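6-phospho-beta-glucosidase BglT (Thermotoga maritima, PDB 1UP7) hydrolyses cellobiose 6'-phosphate into glucose 6-phosphate and glucose, using NAD+ and a manganese ion as cofactors. Local coordinates at residues Arg152-Tyr157 and Tyr367-Ile372. Sequence-based numbering, arbitrary orientation.
Sequences RNYLEY and YERLTI
The phenol ring of Y154 lies flat against the side chain of I372, whose CG2 methyl sits almost exactly over the ring centre, 3.5 Å from the centroid and 6° off the ring normal. This is a CH-pi interaction, and it is the main apolar contact. CG2 is brought there by standing anti to the backbone N of I372, while the other branch ends with CD1 on the same side of the ring plane but outside the ring's outline, 3.8 Å from Y154 CE1. The phenol end reaches R369, one turn earlier on the same helix: Y154 OH is 3.2 Å from both R369 CB and R369 CD, so the hydroxyl rests in the bend of the arginine chain without a hydrogen bond to it. Ring and guanidinium planes stand 66° apart. The arginine, bent at both chi2 and chi3, brings its guanidinium beside N153, with N153 ND2 3.8 Å from R369 NH1 at the guanidinium edge. These two nitrogens do not bond each other; both turn to E149, N153 by a hydrogen bond and R369 by a salt bridge, and D331 is salt-bridged to R369 NH2. Were Y154 an alanine, the CG2 methyl of I372 would probably lose its aromatic cover and the aliphatic part of R369 the hydroxyl it packs against. The contact ties the C-terminal end of helix 144-155, which follows strand 136-139 and precedes strand 160-162 of the Rossmann-type parallel sheet in the chain, to helix 355-376 of the C-terminal family region, which also packs on helices 109-131 and 380-389 through Y367 and T371, and on the latter through L370 as well.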
loop_
_atom_site.group_PDB
_atom_site.type_symbol
_atom_site.label_atom_id
_atom_site.label_comp_id
_atom_site.label_asym_id
_atom_site.label_seq_id
_atom_site.Cartn_x
_atom_site.Cartn_y
_atom_site.Cartn_z
ATOM N N ARG A 152 7.850 15.443 11.990
ATOM C CA ARG A 152 8.191 14.640 10.804
ATOM C C ARG A 152 7.200 14.801 9.657
ATOM O O ARG A 152 7.606 14.920 8.498
ATOM C CB ARG A 152 8.283 13.156 11.161
ATOM C CG ARG A 152 9.459 12.831 12.043
ATOM C CD ARG A 152 10.813 13.164 11.445
ATOM N NE ARG A 152 10.970 12.618 10.100
ATOM C CZ ARG A 152 11.412 11.390 9.823
ATOM N NH1 ARG A 152 11.733 10.533 10.780
ATOM N NH2 ARG A 152 11.520 11.013 8.570
ATOM N N ASN A 153 5.905 14.811 9.983
ATOM C CA ASN A 153 4.876 14.735 8.951
ATOM C C ASN A 153 4.203 16.046 8.577
ATOM O O ASN A 153 3.562 16.138 7.545
ATOM C CB ASN A 153 3.851 13.648 9.327
ATOM C CG ASN A 153 4.436 12.247 9.180
ATOM O OD1 ASN A 153 5.345 12.034 8.376
ATOM N ND2 ASN A 153 3.938 11.303 9.965
ATOM N N TYR A 154 4.339 17.066 9.410
ATOM C CA TYR A 154 3.690 18.336 9.123
ATOM C C TYR A 154 4.709 19.465 8.969
ATOM O O TYR A 154 4.605 20.231 8.039
ATOM C CB TYR A 154 2.618 18.658 10.164
ATOM C CG TYR A 154 1.496 17.642 10.165
ATOM C CD1 TYR A 154 1.658 16.422 10.815
ATOM C CD2 TYR A 154 0.295 17.884 9.460
ATOM C CE1 TYR A 154 0.659 15.468 10.809
ATOM C CE2 TYR A 154 -0.714 16.930 9.444
ATOM C CZ TYR A 154 -0.520 15.729 10.124
ATOM O OH TYR A 154 -1.492 14.782 10.166
ATOM N N LEU A 155 5.719 19.551 9.852
ATOM C CA LEU A 155 6.838 20.485 9.592
ATOM C C LEU A 155 7.857 19.902 8.610
ATOM O O LEU A 155 8.631 20.636 8.015
ATOM C CB LEU A 155 7.531 20.931 10.875
ATOM C CG LEU A 155 6.609 21.332 12.041
ATOM C CD1 LEU A 155 7.475 21.747 13.198
ATOM C CD2 LEU A 155 5.600 22.465 11.681
ATOM N N GLU A 156 7.851 18.573 8.441
ATOM C CA GLU A 156 8.710 17.905 7.459
ATOM C C GLU A 156 10.171 18.238 7.735
ATOM O O GLU A 156 10.934 18.581 6.833
ATOM C CB GLU A 156 8.289 18.242 5.991
ATOM C CG GLU A 156 6.861 17.775 5.640
ATOM C CD GLU A 156 6.424 18.084 4.205
ATOM O OE1 GLU A 156 7.217 17.919 3.263
ATOM O OE2 GLU A 156 5.261 18.484 3.994
ATOM N N TYR A 157 10.555 18.146 8.999
ATOM C CA TYR A 157 11.953 18.223 9.376
ATOM C C TYR A 157 12.449 16.826 9.716
ATOM O O TYR A 157 12.042 16.253 10.730
ATOM C CB TYR A 157 12.120 19.177 10.558
ATOM C CG TYR A 157 13.561 19.492 10.852
ATOM C CD1 TYR A 157 14.279 20.387 10.049
ATOM C CD2 TYR A 157 14.218 18.876 11.908
ATOM C CE1 TYR A 157 15.599 20.673 10.317
ATOM C CE2 TYR A 157 15.538 19.156 12.187
ATOM C CZ TYR A 157 16.231 20.042 11.393
ATOM O OH TYR A 157 17.559 20.303 11.666
ATOM N N TYR A 367 -6.313 10.257 16.324
ATOM C CA TYR A 367 -6.480 11.305 17.276
ATOM C C TYR A 367 -5.299 12.304 17.171
ATOM O O TYR A 367 -5.519 13.514 17.201
ATOM C CB TYR A 367 -6.583 10.717 18.696
ATOM C CG TYR A 367 -5.948 11.641 19.682
ATOM C CD1 TYR A 367 -6.668 12.715 20.177
ATOM C CD2 TYR A 367 -4.586 11.501 20.052
ATOM C CE1 TYR A 367 -6.110 13.586 21.058
ATOM C CE2 TYR A 367 -3.979 12.415 20.932
ATOM C CZ TYR A 367 -4.764 13.469 21.421
ATOM O OH TYR A 367 -4.269 14.429 22.292
ATOM N N GLU A 368 -4.068 11.796 17.044
ATOM C CA GLU A 368 -2.887 12.641 16.930
ATOM C C GLU A 368 -2.977 13.606 15.759
ATOM O O GLU A 368 -2.669 14.798 15.907
ATOM C CB GLU A 368 -1.600 11.814 16.805
ATOM C CG GLU A 368 -1.070 11.188 18.098
ATOM C CD GLU A 368 0.230 10.427 17.853
ATOM O OE1 GLU A 368 0.516 10.076 16.668
ATOM O OE2 GLU A 368 0.977 10.167 18.831
ATOM N N ARG A 369 -3.368 13.093 14.591
ATOM C CA ARG A 369 -3.419 13.911 13.384
ATOM C C ARG A 369 -4.586 14.891 13.444
ATOM O O ARG A 369 -4.460 16.024 12.948
ATOM C CB ARG A 369 -3.396 13.102 12.058
ATOM C CG ARG A 369 -2.538 11.841 12.086
ATOM C CD ARG A 369 -1.403 11.690 11.095
ATOM N NE ARG A 369 -1.685 10.601 10.191
ATOM C CZ ARG A 369 -0.809 9.776 9.591
ATOM N NH1 ARG A 369 0.482 9.821 9.816
ATOM N NH2 ARG A 369 -1.291 8.859 8.770
ATOM N N LEU A 370 -5.701 14.490 14.058
ATOM C CA LEU A 370 -6.822 15.408 14.216
ATOM C C LEU A 370 -6.410 16.571 15.138
ATOM O O LEU A 370 -6.801 17.728 14.913
ATOM C CB LEU A 370 -8.052 14.700 14.803
ATOM C CG LEU A 370 -8.875 13.824 13.836
ATOM C CD1 LEU A 370 -9.871 12.950 14.616
ATOM C CD2 LEU A 370 -9.577 14.683 12.745
ATOM N N THR A 371 -5.637 16.266 16.179
ATOM C CA THR A 371 -5.158 17.312 17.058
ATOM C C THR A 371 -4.236 18.297 16.311
ATOM O O THR A 371 -4.382 19.518 16.443
ATOM C CB THR A 371 -4.472 16.696 18.286
ATOM O OG1 THR A 371 -5.440 15.937 19.042
ATOM C CG2 THR A 371 -4.031 17.787 19.246
ATOM N N ILE A 372 -3.313 17.757 15.522
ATOM C CA ILE A 372 -2.379 18.571 14.753
ATOM C C ILE A 372 -3.147 19.440 13.750
ATOM O O ILE A 372 -2.851 20.621 13.579
ATOM C CB ILE A 372 -1.358 17.676 14.033
ATOM C CG1 ILE A 372 -0.308 17.148 15.043
ATOM C CG2 ILE A 372 -0.753 18.413 12.913
ATOM C CD1 ILE A 372 0.350 15.823 14.617
#